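Local coordinates for protein glutathione s-transferase I (Zea mays, PDB 1AXD) that transfers glutathione to electrophilic compounds, detoxifying herbicides in maize, and binds lactoylglutathione, at residues M3-A8 with T15-A20; V31-A36 with P43-R48; F51-A56 with L64-A69; N103-A108 with V168-C173. All coordinates share one frame; numbering follows the deposited sequence.

Interaction 1: residues M3-A8 with T15-A20; sequences MKLYGA and TRCATA
Leu5 turns its CG away from its own backbone N (chi1 -178°), and this carries both methyls across to helix 15-20. Cys17 meets them with its CB. Its SG lies beside the backbone N (chi1 -58°), and CB is left as the part nearest the strand. The closest pair is Leu5 CD1 to Cys17 CB at 3.7 Å. The other methyl of the fork, Leu5 CD2, is 4.0 Å from the same Cys17 CB. It also reaches the next residue of the helix, where Leu5 CD2 lies 4.1 Å from Ala18 N and 4.3 Å from Ala18 CB. The forked end of one leucine therefore rests on two consecutive helix residues. Leu5 gives about half of the buried surface, 56 Å² of its own. Cys17 adds about 30 Å² and Ala18 about 17 Å². The helix thus meets the leucine with small groups: a CB, a methyl and a backbone N. The contact is apolar and small, about 107 Å² in all. All three residues that touch are buried.

The two segments belong to the beta-alpha-beta unit of the thioredoxin-like N-terminal domain: strand 3-6, helix 14-24, strand 28-31. Strand 3-6 lies between strands 28-31 and 56-59 in the sheet. Leu5 also packs on Tyr28 and Leu57 from these two neighbours, and Ala18 also meets Tyr28. Cys17 leans on Ser67 and Ile70 of helix 67-78, while Thr15 and Thr19 touch helix 168-174.

Interaction 2: residues V31-A36 with P43-R48; sequences VPINFA and PEHLVR
Ile33 and His45 make the closest approach here, with Ile33 CD1 4.0 Å from His45 CD2. The same methyl lies 4.2 Å from the guanidinium of Arg48, measured from Ile33 CD1 to Arg48 NH1. One terminal methyl thus serves both partners, and it meets both flat groups at a slant. Ile33 holds CG1 beside its backbone N (chi1 -61°); with chi2 -71° this places CD1 against the weakly bonded helix 43-46.

The next shell surrounds the two polar groups. Arg48 NH1 lies at the edge of the His45 ring, in its plane. His45 CD2 in turn lies at the edge of the guanidinium. One face of that guanidinium is turned to the backbone, with Glu44 O 3.5 Å above its plane, offset toward the rim of the group. Arg48 N bonds to His45 O at 2.9 Å, which ties the two residues together through the main chain. The ring has a further tether, since His45 ND1 is hydrogen-bonded to His40 O. Arg48 also makes a cation-pi contact with Tyr6. On the other segment, Asn34 OD1 accepts from Ala36 N at 3.0 Å and forms an Asx turn just after Ile33. Farther out, Ile33 packs on Val54, and Phe35 lies against both Val54 and the bound peptide.

The contact buries only about 88 Å². It is a van der Waals touch of one methyl on a histidine carbon and an arginine nitrogen. With no polar bond between the segments, Ile33 contributes apolar cover alone, and the turn of the His45 ring is set by its bond to the main chain rather than by this contact.

Interaction 3: residues F51-A56 with L64-A69; sequences FGQVPA and LFESRA
Pro55 and Phe65 each have about 56 Å² covered by this contact, more than any other residue in it. Pro55 follows a cis peptide bond. Its ring carbon CG lies 3.9 Å from Ser67 CB. Pro55 O lies 3.9 Å from Phe65 CB. A water joins the segments there: it donates to Pro55 O at 3.0 Å and accepts from Glu66 N at 3.0 Å. The same carbonyl thus serves the main chain of Glu66 through one solvent molecule.

Phe65 holds CG between its backbone N and carbonyl carbon (chi1 52°), and its ring extends to Phe51. Phe65 CE2 reaches the edge of the Phe51 ring, 3.8 Å from Phe51 CD2. The two side chains slant across each other and do not stack. Where the two backbones draw together, Ala56 CA makes a CA-H...O contact with Leu64 O at 3.3 Å.

The polar ends serve the ligand. Glu66 OE1, Ser67 OG and Gln53 NE2 each hydrogen-bond to the backbone of the bound peptide, and Val54 and Ser67 add main-chain bonds. This cis-proline loop facing the start of helix 67-78 forms part of the glutathione site, as in other glutathione transferases.

Segment 51-56 leads into strand 56-59. The other segment, 64-69, runs from strand 62-65, at one side of the sheet, into helix 67-78. Pro55 also packs on Leu14 and Cys17 of helix 14-24. Phe65 and Leu64 reach Val96 of the second subunit.

Interaction 4: residues N103-A108 with V168-C173; sequences NQYTAA and VSVTLC
Two helices of the all-helical C-terminal part of the glutathione transferase fold meet here, 88-122 and 168-174. Their short segments run in much the same direction, at 34°, with axes 10.6 Å apart. Tyr105 makes the one hydrogen bond between the two segments. Its CG is anti to the backbone N (chi1 -171°), which extends the ring across to the other helix. Tyr105 OH donates to Thr171 OG1 at 2.6 Å, and the two side chains cross at about a right angle. Thr171 OG1 also bonds to His167 O, so this buried hydroxyl has two partners.

Val170 packs next to this bond. Its CG2 lies in the plane of the Tyr105 ring, at the edge, 3.8 Å from Tyr105 CE2. The same methyl is 3.9 Å from Thr106 OG1, while Val170 CG1 meets Thr106 CG2 at 4.0 Å. The hydroxyl of Thr106 is bonded to Glu101 in its own helix. A phenylalanine in place of Tyr105 would lack the hydroxyl and would probably leave Thr171 OG1 without its donor, and the two segments without this hydrogen bond.

Around the pair, Tyr105 also meets the rings of His167, edge-to-face, and Tyr145, and packs on Leu142 of helix 128-151. Val170 touches Leu109 and Leu113 farther along helix 88-122, and Arg16 of helix 14-24.

In the fold
Interactions 1, 2 and 3 lie in the N-terminal domain, and interaction 4 is formed by helices of the C-terminal part. Interaction 4 is the most central, about 7 Å from the chain's centre to its own, and interaction 2 the most peripheral, at about 21 Å. Interactions 1 and 3 share the sheet: Tyr6 N lies 2.7 Å from Ala56 O. Interaction 1 also touches interaction 4 through Thr15, Arg16 and Thr19, and so links the two domains. The chemistry differs with place. Interaction 1 is purely apolar, interaction 2 sets a methyl against two polar groups, interaction 3 uses water beside the ligand, and interaction 4 has a direct hydroxyl bond.

Interaction 1: residues M3-A8 with T15-A20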
loop_
_atom_site.group_PDB
_atom_site.type_symbol
_atom_site.label_atom_id
_atom_site.label_comp_id
_atom_site.label_asym_id
_atom_site.label_seq_id
_atom_site.Cartn_x
_atom_site.Cartn_y
_atom_site.Cartn_z
ATOM N N MET A 3 -6.940 8.649 21.864
ATOM C CA MET A 3 -6.175 7.578 21.238
ATOM C C MET A 3 -4.725 7.961 21.386
ATOM O O MET A 3 -4.428 9.141 21.360
ATOM C CB MET A 3 -6.503 7.493 19.740
ATOM C CG MET A 3 -7.968 7.290 19.373
ATOM S SD MET A 3 -8.185 7.178 17.554
ATOM C CE MET A 3 -9.021 8.639 17.214
ATOM N N LYS A 4 -3.829 6.997 21.570
ATOM C CA LYS A 4 -2.407 7.321 21.695
ATOM C C LYS A 4 -1.712 6.956 20.425
ATOM O O LYS A 4 -1.782 5.806 20.021
ATOM C CB LYS A 4 -1.738 6.551 22.838
ATOM C CG LYS A 4 -2.550 6.398 24.109
ATOM C CD LYS A 4 -2.935 7.723 24.707
ATOM C CE LYS A 4 -3.902 7.520 25.858
ATOM N NZ LYS A 4 -4.505 8.815 26.283
ATOM N N LEU A 5 -1.066 7.925 19.786
ATOM C CA LEU A 5 -0.323 7.687 18.553
ATOM C C LEU A 5 1.130 7.512 18.945
ATOM O O LEU A 5 1.717 8.425 19.504
ATOM C CB LEU A 5 -0.498 8.863 17.584
ATOM C CG LEU A 5 0.151 8.817 16.197
ATOM C CD1 LEU A 5 -0.384 7.625 15.357
ATOM C CD2 LEU A 5 -0.168 10.144 15.492
ATOM N N TYR A 6 1.693 6.343 18.666
ATOM C CA TYR A 6 3.065 6.048 19.032
ATOM C C TYR A 6 4.076 6.349 17.983
ATOM O O TYR A 6 3.943 5.871 16.864
ATOM C CB TYR A 6 3.166 4.589 19.450
ATOM C CG TYR A 6 2.371 4.277 20.692
ATOM C CD1 TYR A 6 2.871 4.606 21.944
ATOM C CD2 TYR A 6 1.128 3.644 20.618
ATOM C CE1 TYR A 6 2.172 4.315 23.096
ATOM C CE2 TYR A 6 0.410 3.347 21.773
ATOM C CZ TYR A 6 0.950 3.686 23.011
ATOM O OH TYR A 6 0.309 3.384 24.188
ATOM N N GLY A 7 5.100 7.116 18.347
ATOM C CA GLY A 7 6.153 7.459 17.412
ATOM C C GLY A 7 6.675 8.864 17.618
ATOM O O GLY A 7 5.983 9.700 18.174
ATOM N N ALA A 8 7.899 9.116 17.164
ATOM C CA ALA A 8 8.522 10.432 17.276
ATOM C C ALA A 8 8.060 11.304 16.126
ATOM O O ALA A 8 8.207 10.898 14.990
ATOM C CB ALA A 8 10.054 10.279 17.272
ATOM N N THR A 15 3.467 11.385 10.931
ATOM C CA THR A 15 2.777 12.624 10.626
ATOM C C THR A 15 1.747 12.398 9.555
ATOM O O THR A 15 0.865 13.211 9.400
ATOM C CB THR A 15 3.754 13.788 10.332
ATOM O OG1 THR A 15 4.689 13.414 9.312
ATOM C CG2 THR A 15 4.541 14.124 11.604
ATOM N N ARG A 16 1.811 11.273 8.859
ATOM C CA ARG A 16 0.788 10.962 7.863
ATOM C C ARG A 16 -0.469 10.666 8.693
ATOM O O ARG A 16 -1.541 11.127 8.351
ATOM C CB ARG A 16 1.194 9.738 7.021
ATOM C CG ARG A 16 0.237 9.430 5.873
ATOM C CD ARG A 16 0.760 8.368 4.920
ATOM N NE ARG A 16 2.021 8.734 4.270
ATOM C CZ ARG A 16 3.159 8.057 4.416
ATOM N NH1 ARG A 16 3.204 6.985 5.190
ATOM N NH2 ARG A 16 4.250 8.435 3.774
ATOM N N CYS A 17 -0.295 9.965 9.813
ATOM C CA CYS A 17 -1.377 9.622 10.726
ATOM C C CYS A 17 -1.881 10.852 11.405
ATOM O O CYS A 17 -3.082 10.978 11.579
ATOM C CB CYS A 17 -0.881 8.653 11.800
ATOM S SG CYS A 17 -0.187 7.134 11.181
ATOM N N ALA A 18 -0.976 11.734 11.837
ATOM C CA ALA A 18 -1.369 12.970 12.514
ATOM C C ALA A 18 -2.195 13.821 11.626
ATOM O O ALA A 18 -3.110 14.457 12.107
ATOM C CB ALA A 18 -0.133 13.724 13.028
ATOM N N THR A 19 -1.930 13.800 10.322
ATOM C CA THR A 19 -2.700 14.598 9.374
ATOM C C THR A 19 -4.147 14.169 9.349
ATOM O O THR A 19 -5.022 15.012 9.426
ATOM C CB THR A 19 -2.159 14.454 7.946
ATOM O OG1 THR A 19 -0.748 14.673 7.948
ATOM C CG2 THR A 19 -2.833 15.482 7.008
ATOM N N ALA A 20 -4.396 12.869 9.222
ATOM C CA ALA A 20 -5.756 12.345 9.168
ATOM C C ALA A 20 -6.486 12.497 10.488
ATOM O O ALA A 20 -7.676 12.785 10.487
ATOM C CB ALA A 20 -5.731 10.878 8.701
#

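Interaction 2: residues V31-A36 with P43-R48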
loop_
_atom_site.group_PDB
_atom_site.type_symbol
_atom_site.label_atom_id
_atom_site.label_comp_id
_atom_site.label_asym_id
_atom_site.label_seq_id
_atom_site.Cartn_x
_atom_site.Cartn_y
_atom_site.Cartn_z
ATOM N N VAL A 31 2.995 9.769 21.567
ATOM C CA VAL A 31 3.866 9.196 22.574
ATOM C C VAL A 31 5.152 8.887 21.860
ATOM O O VAL A 31 5.200 7.947 21.086
ATOM C CB VAL A 31 3.222 7.919 23.162
ATOM C CG1 VAL A 31 4.175 7.198 24.131
ATOM C CG2 VAL A 31 1.924 8.290 23.889
ATOM N N PRO A 32 6.179 9.736 22.025
ATOM C CA PRO A 32 7.461 9.508 21.364
ATOM C C PRO A 32 8.104 8.196 21.709
ATOM O O PRO A 32 7.953 7.724 22.826
ATOM C CB PRO A 32 8.303 10.698 21.833
ATOM C CG PRO A 32 7.697 11.063 23.148
ATOM C CD PRO A 32 6.233 10.969 22.828
ATOM N N ILE A 33 8.769 7.598 20.723
ATOM C CA ILE A 33 9.466 6.336 20.887
ATOM C C ILE A 33 10.897 6.643 20.551
ATOM O O ILE A 33 11.164 7.152 19.470
ATOM C CB ILE A 33 8.917 5.264 19.930
ATOM C CG1 ILE A 33 7.433 5.010 20.217
ATOM C CG2 ILE A 33 9.733 3.957 20.048
ATOM C CD1 ILE A 33 7.147 4.290 21.507
ATOM N N ASN A 34 11.799 6.401 21.494
ATOM C CA ASN A 34 13.208 6.677 21.294
ATOM C C ASN A 34 13.868 5.510 20.627
ATOM O O ASN A 34 13.726 4.386 21.097
ATOM C CB ASN A 34 13.855 6.967 22.645
ATOM C CG ASN A 34 15.267 7.483 22.525
ATOM O OD1 ASN A 34 15.771 7.737 21.439
ATOM N ND2 ASN A 34 15.923 7.631 23.663
ATOM N N PHE A 35 14.516 5.741 19.496
ATOM C CA PHE A 35 15.187 4.666 18.796
ATOM C C PHE A 35 16.533 4.452 19.414
ATOM O O PHE A 35 17.031 3.334 19.384
ATOM C CB PHE A 35 15.322 4.969 17.295
ATOM C CG PHE A 35 14.052 4.756 16.497
ATOM C CD1 PHE A 35 13.002 3.993 16.997
ATOM C CD2 PHE A 35 13.912 5.320 15.235
ATOM C CE1 PHE A 35 11.833 3.798 16.250
ATOM C CE2 PHE A 35 12.751 5.131 14.488
ATOM C CZ PHE A 35 11.714 4.370 14.998
ATOM N N ALA A 36 17.102 5.490 20.020
ATOM C CA ALA A 36 18.415 5.384 20.649
ATOM C C ALA A 36 18.481 4.319 21.741
ATOM O O ALA A 36 19.534 3.729 21.938
ATOM C CB ALA A 36 18.835 6.739 21.187
ATOM N N PRO A 43 9.171 -5.128 24.786
ATOM C CA PRO A 43 7.998 -5.994 24.925
ATOM C C PRO A 43 6.720 -5.214 24.986
ATOM O O PRO A 43 5.694 -5.701 24.522
ATOM C CB PRO A 43 8.268 -6.702 26.246
ATOM C CG PRO A 43 9.735 -6.861 26.221
ATOM C CD PRO A 43 10.187 -5.492 25.789
ATOM N N GLU A 44 6.762 -4.027 25.586
ATOM C CA GLU A 44 5.568 -3.191 25.675
ATOM C C GLU A 44 5.174 -2.710 24.313
ATOM O O GLU A 44 3.995 -2.615 24.034
ATOM C CB GLU A 44 5.796 -1.977 26.578
ATOM C CG GLU A 44 6.232 -2.300 27.988
ATOM C CD GLU A 44 7.699 -2.012 28.206
ATOM O OE1 GLU A 44 8.139 -0.888 27.869
ATOM O OE2 GLU A 44 8.408 -2.910 28.710
ATOM N N HIS A 45 6.155 -2.403 23.466
ATOM C CA HIS A 45 5.860 -1.923 22.131
ATOM C C HIS A 45 5.518 -3.047 21.164
ATOM O O HIS A 45 4.704 -2.837 20.271
ATOM C CB HIS A 45 7.000 -1.063 21.599
ATOM C CG HIS A 45 6.609 -0.245 20.413
ATOM N ND1 HIS A 45 7.070 -0.509 19.142
ATOM C CD2 HIS A 45 5.737 0.783 20.294
ATOM C CE1 HIS A 45 6.491 0.317 18.288
ATOM N NE2 HIS A 45 5.678 1.111 18.963
ATOM N N LEU A 46 6.103 -4.228 21.348
ATOM C CA LEU A 46 5.808 -5.365 20.480
ATOM C C LEU A 46 4.360 -5.826 20.581
ATOM O O LEU A 46 3.907 -6.551 19.712
ATOM C CB LEU A 46 6.764 -6.523 20.765
ATOM C CG LEU A 46 8.199 -6.170 20.390
ATOM C CD1 LEU A 46 9.181 -7.172 20.992
ATOM C CD2 LEU A 46 8.337 -6.103 18.862
ATOM N N VAL A 47 3.648 -5.450 21.640
ATOM C CA VAL A 47 2.248 -5.840 21.741
ATOM C C VAL A 47 1.409 -4.879 20.943
ATOM O O VAL A 47 0.237 -5.148 20.721
ATOM C CB VAL A 47 1.748 -5.935 23.203
ATOM C CG1 VAL A 47 2.607 -6.935 23.984
ATOM C CG2 VAL A 47 1.756 -4.573 23.878
ATOM N N ARG A 48 2.010 -3.768 20.514
ATOM C CA ARG A 48 1.321 -2.766 19.695
ATOM C C ARG A 48 1.682 -3.030 18.248
ATOM O O ARG A 48 0.795 -3.107 17.423
ATOM C CB ARG A 48 1.739 -1.355 20.099
ATOM C CG ARG A 48 1.636 -1.098 21.586
ATOM C CD ARG A 48 2.168 0.265 21.901
ATOM N NE ARG A 48 2.428 0.461 23.322
ATOM C CZ ARG A 48 3.569 0.946 23.799
ATOM N NH1 ARG A 48 4.554 1.276 22.976
ATOM N NH2 ARG A 48 3.722 1.127 25.099
#

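Interaction 3: residues F51-A56 with L64-A69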
loop_
_atom_site.group_PDB
_atom_site.type_symbol
_atom_site.label_atom_id
_atom_site.label_comp_id
_atom_site.label_asym_id
_atom_site.label_seq_id
_atom_site.Cartn_x
_atom_site.Cartn_y
_atom_site.Cartn_z
ATOM N N PHE A 51 5.967 -6.067 14.486
ATOM C CA PHE A 51 7.120 -5.885 13.612
ATOM C C PHE A 51 8.064 -4.817 14.164
ATOM O O PHE A 51 8.901 -4.323 13.435
ATOM C CB PHE A 51 6.670 -5.542 12.190
ATOM C CG PHE A 51 5.903 -6.649 11.498
ATOM C CD1 PHE A 51 6.571 -7.707 10.894
ATOM C CD2 PHE A 51 4.514 -6.614 11.420
ATOM C CE1 PHE A 51 5.865 -8.714 10.220
ATOM C CE2 PHE A 51 3.805 -7.613 10.748
ATOM C CZ PHE A 51 4.484 -8.665 10.146
ATOM N N GLY A 52 7.856 -4.425 15.419
ATOM C CA GLY A 52 8.708 -3.455 16.085
ATOM C C GLY A 52 9.053 -2.146 15.408
ATOM O O GLY A 52 10.219 -1.784 15.308
ATOM N N GLN A 53 8.042 -1.392 14.997
ATOM C CA GLN A 53 8.301 -0.108 14.368
ATOM C C GLN A 53 7.193 0.851 14.605
ATOM O O GLN A 53 6.206 0.476 15.221
ATOM C CB GLN A 53 8.597 -0.275 12.872
ATOM C CG GLN A 53 7.520 -0.958 12.066
ATOM C CD GLN A 53 7.979 -1.366 10.670
ATOM O OE1 GLN A 53 7.164 -1.689 9.829
ATOM N NE2 GLN A 53 9.283 -1.352 10.427
ATOM N N VAL A 54 7.392 2.106 14.214
ATOM C CA VAL A 54 6.376 3.145 14.386
ATOM C C VAL A 54 5.909 3.570 13.034
ATOM O O VAL A 54 6.688 3.519 12.096
ATOM C CB VAL A 54 6.929 4.380 15.163
ATOM C CG1 VAL A 54 7.344 3.977 16.591
ATOM C CG2 VAL A 54 8.123 5.002 14.416
ATOM N N PRO A 55 4.672 4.082 12.917
ATOM C CA PRO A 55 3.672 4.304 13.970
ATOM C C PRO A 55 2.898 3.119 14.453
ATOM O O PRO A 55 2.933 2.070 13.829
ATOM C CB PRO A 55 2.734 5.312 13.320
ATOM C CG PRO A 55 2.689 4.819 11.917
ATOM C CD PRO A 55 4.153 4.540 11.615
ATOM N N ALA A 56 2.183 3.330 15.555
ATOM C CA ALA A 56 1.316 2.352 16.190
ATOM C C ALA A 56 0.220 3.172 16.861
ATOM O O ALA A 56 0.528 4.219 17.417
ATOM C CB ALA A 56 2.109 1.528 17.216
ATOM N N LEU A 64 -3.313 -0.851 16.520
ATOM C CA LEU A 64 -3.179 -0.791 15.067
ATOM C C LEU A 64 -1.807 -0.347 14.664
ATOM O O LEU A 64 -1.142 0.337 15.435
ATOM C CB LEU A 64 -4.203 0.175 14.463
ATOM C CG LEU A 64 -5.690 -0.126 14.635
ATOM C CD1 LEU A 64 -6.499 1.109 14.276
ATOM C CD2 LEU A 64 -6.102 -1.290 13.748
ATOM N N PHE A 65 -1.381 -0.752 13.472
ATOM C CA PHE A 65 -0.090 -0.365 12.930
ATOM C C PHE A 65 -0.193 -0.246 11.438
ATOM O O PHE A 65 -1.184 -0.693 10.883
ATOM C CB PHE A 65 1.047 -1.294 13.379
ATOM C CG PHE A 65 0.789 -2.745 13.148
ATOM C CD1 PHE A 65 0.015 -3.477 14.041
ATOM C CD2 PHE A 65 1.375 -3.402 12.071
ATOM C CE1 PHE A 65 -0.168 -4.846 13.870
ATOM C CE2 PHE A 65 1.200 -4.782 11.886
ATOM C CZ PHE A 65 0.429 -5.501 12.787
ATOM N N GLU A 66 0.835 0.329 10.811
ATOM C CA GLU A 66 0.895 0.619 9.375
ATOM C C GLU A 66 0.160 1.923 9.219
ATOM O O GLU A 66 -1.044 1.959 9.395
ATOM C CB GLU A 66 0.275 -0.486 8.509
ATOM C CG GLU A 66 1.218 -1.638 8.192
ATOM C CD GLU A 66 2.392 -1.229 7.315
ATOM O OE1 GLU A 66 2.277 -0.244 6.556
ATOM O OE2 GLU A 66 3.438 -1.902 7.365
ATOM N N SER A 67 0.896 2.994 8.936
ATOM C CA SER A 67 0.333 4.326 8.807
ATOM C C SER A 67 -0.942 4.440 8.017
ATOM O O SER A 67 -1.917 4.959 8.543
ATOM C CB SER A 67 1.399 5.310 8.300
ATOM O OG SER A 67 1.920 4.937 7.036
ATOM N N ARG A 68 -0.985 3.922 6.796
ATOM C CA ARG A 68 -2.199 4.049 6.005
ATOM C C ARG A 68 -3.383 3.321 6.583
ATOM O O ARG A 68 -4.503 3.771 6.399
ATOM C CB ARG A 68 -1.931 3.684 4.555
ATOM C CG ARG A 68 -0.894 4.617 3.941
ATOM C CD ARG A 68 -0.276 4.082 2.659
ATOM N NE ARG A 68 0.859 4.897 2.230
ATOM C CZ ARG A 68 2.122 4.692 2.595
ATOM N NH1 ARG A 68 2.425 3.689 3.399
ATOM N NH2 ARG A 68 3.088 5.496 2.154
ATOM N N ALA A 69 -3.155 2.242 7.325
ATOM C CA ALA A 69 -4.265 1.527 7.949
ATOM C C ALA A 69 -4.794 2.401 9.068
ATOM O O ALA A 69 -5.998 2.552 9.179
ATOM C CB ALA A 69 -3.813 0.165 8.476
HETATM O O HOH W 1 6.449 -1.382 6.442
HETATM O O HOH W 2 3.746 0.921 11.185
#

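Interaction 4: residues N103-A108 with V168-C173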
loop_
_atom_site.group_PDB
_atom_site.type_symbol
_atom_site.label_atom_id
_atom_site.label_comp_id
_atom_site.label_asym_id
_atom_site.label_seq_id
_atom_site.Cartn_x
_atom_site.Cartn_y
_atom_site.Cartn_z
ATOM N N ASN A 103 2.664 3.736 -3.901
ATOM C CA ASN A 103 3.433 3.045 -4.928
ATOM C C ASN A 103 3.982 3.872 -6.042
ATOM O O ASN A 103 4.665 3.331 -6.899
ATOM C CB ASN A 103 2.558 1.942 -5.521
ATOM C CG ASN A 103 1.869 1.117 -4.458
ATOM O OD1 ASN A 103 0.702 0.814 -4.570
ATOM N ND2 ASN A 103 2.603 0.753 -3.418
ATOM N N GLN A 104 3.709 5.173 -6.035
ATOM C CA GLN A 104 4.163 6.055 -7.100
ATOM C C GLN A 104 4.846 7.288 -6.613
ATOM O O GLN A 104 6.029 7.455 -6.846
ATOM C CB GLN A 104 2.961 6.470 -7.941
ATOM C CG GLN A 104 3.215 6.500 -9.403
ATOM C CD GLN A 104 3.416 5.122 -9.976
ATOM O OE1 GLN A 104 2.644 4.213 -9.709
ATOM N NE2 GLN A 104 4.451 4.969 -10.787
ATOM N N TYR A 105 4.103 8.153 -5.937
ATOM C CA TYR A 105 4.616 9.427 -5.444
ATOM C C TYR A 105 5.659 9.276 -4.404
ATOM O O TYR A 105 6.813 9.591 -4.659
ATOM C CB TYR A 105 3.441 10.236 -4.911
ATOM C CG TYR A 105 3.716 11.670 -4.546
ATOM C CD1 TYR A 105 3.594 12.687 -5.493
ATOM C CD2 TYR A 105 4.005 12.023 -3.235
ATOM C CE1 TYR A 105 3.743 14.013 -5.138
ATOM C CE2 TYR A 105 4.159 13.347 -2.870
ATOM C CZ TYR A 105 4.026 14.339 -3.820
ATOM O OH TYR A 105 4.173 15.651 -3.449
ATOM N N THR A 106 5.271 8.801 -3.228
ATOM C CA THR A 106 6.207 8.607 -2.131
ATOM C C THR A 106 7.376 7.711 -2.522
ATOM O O THR A 106 8.488 7.986 -2.106
ATOM C CB THR A 106 5.482 8.045 -0.905
ATOM O OG1 THR A 106 4.401 8.924 -0.568
ATOM C CG2 THR A 106 6.437 7.917 0.292
ATOM N N ALA A 107 7.139 6.691 -3.344
ATOM C CA ALA A 107 8.204 5.790 -3.792
ATOM C C ALA A 107 9.319 6.546 -4.524
ATOM O O ALA A 107 10.465 6.112 -4.484
ATOM C CB ALA A 107 7.619 4.681 -4.691
ATOM N N ALA A 108 8.981 7.645 -5.195
ATOM C CA ALA A 108 9.974 8.424 -5.921
ATOM C C ALA A 108 10.559 9.425 -4.998
ATOM O O ALA A 108 11.730 9.741 -5.117
ATOM C CB ALA A 108 9.328 9.108 -7.143
ATOM N N VAL A 168 0.481 14.835 2.350
ATOM C CA VAL A 168 1.083 15.981 2.997
ATOM C C VAL A 168 2.373 15.802 3.713
ATOM O O VAL A 168 3.306 16.519 3.381
ATOM C CB VAL A 168 0.068 16.852 3.823
ATOM C CG1 VAL A 168 -1.282 16.950 3.102
ATOM C CG2 VAL A 168 -0.083 16.364 5.241
ATOM N N SER A 169 2.476 14.824 4.622
ATOM C CA SER A 169 3.702 14.605 5.405
ATOM C C SER A 169 4.988 14.522 4.595
ATOM O O SER A 169 5.996 15.046 5.043
ATOM C CB SER A 169 3.569 13.394 6.329
ATOM O OG SER A 169 3.374 12.212 5.581
ATOM N N VAL A 170 4.980 13.843 3.450
ATOM C CA VAL A 170 6.186 13.792 2.631
ATOM C C VAL A 170 6.360 15.060 1.845
ATOM O O VAL A 170 7.493 15.484 1.655
ATOM C CB VAL A 170 6.210 12.612 1.630
ATOM C CG1 VAL A 170 6.397 11.289 2.373
ATOM C CG2 VAL A 170 4.948 12.598 0.775
ATOM N N THR A 171 5.265 15.670 1.392
ATOM C CA THR A 171 5.357 16.889 0.602
ATOM C C THR A 171 5.782 18.049 1.419
ATOM O O THR A 171 6.502 18.889 0.920
ATOM C CB THR A 171 4.064 17.184 -0.163
ATOM O OG1 THR A 171 3.675 16.007 -0.873
ATOM C CG2 THR A 171 4.299 18.286 -1.211
ATOM N N LEU A 172 5.393 18.089 2.685
ATOM C CA LEU A 172 5.823 19.175 3.557
ATOM C C LEU A 172 7.319 19.116 3.655
ATOM O O LEU A 172 7.960 20.156 3.613
ATOM C CB LEU A 172 5.210 19.041 4.951
ATOM C CG LEU A 172 3.854 19.713 5.130
ATOM C CD1 LEU A 172 3.321 19.486 6.559
ATOM C CD2 LEU A 172 4.027 21.205 4.850
ATOM N N CYS A 173 7.878 17.912 3.763
ATOM C CA CYS A 173 9.321 17.750 3.844
ATOM C C CYS A 173 9.944 18.231 2.589
ATOM O O CYS A 173 10.902 18.977 2.649
ATOM C CB CYS A 173 9.697 16.292 4.078
ATOM S SG CYS A 173 9.468 15.737 5.759
#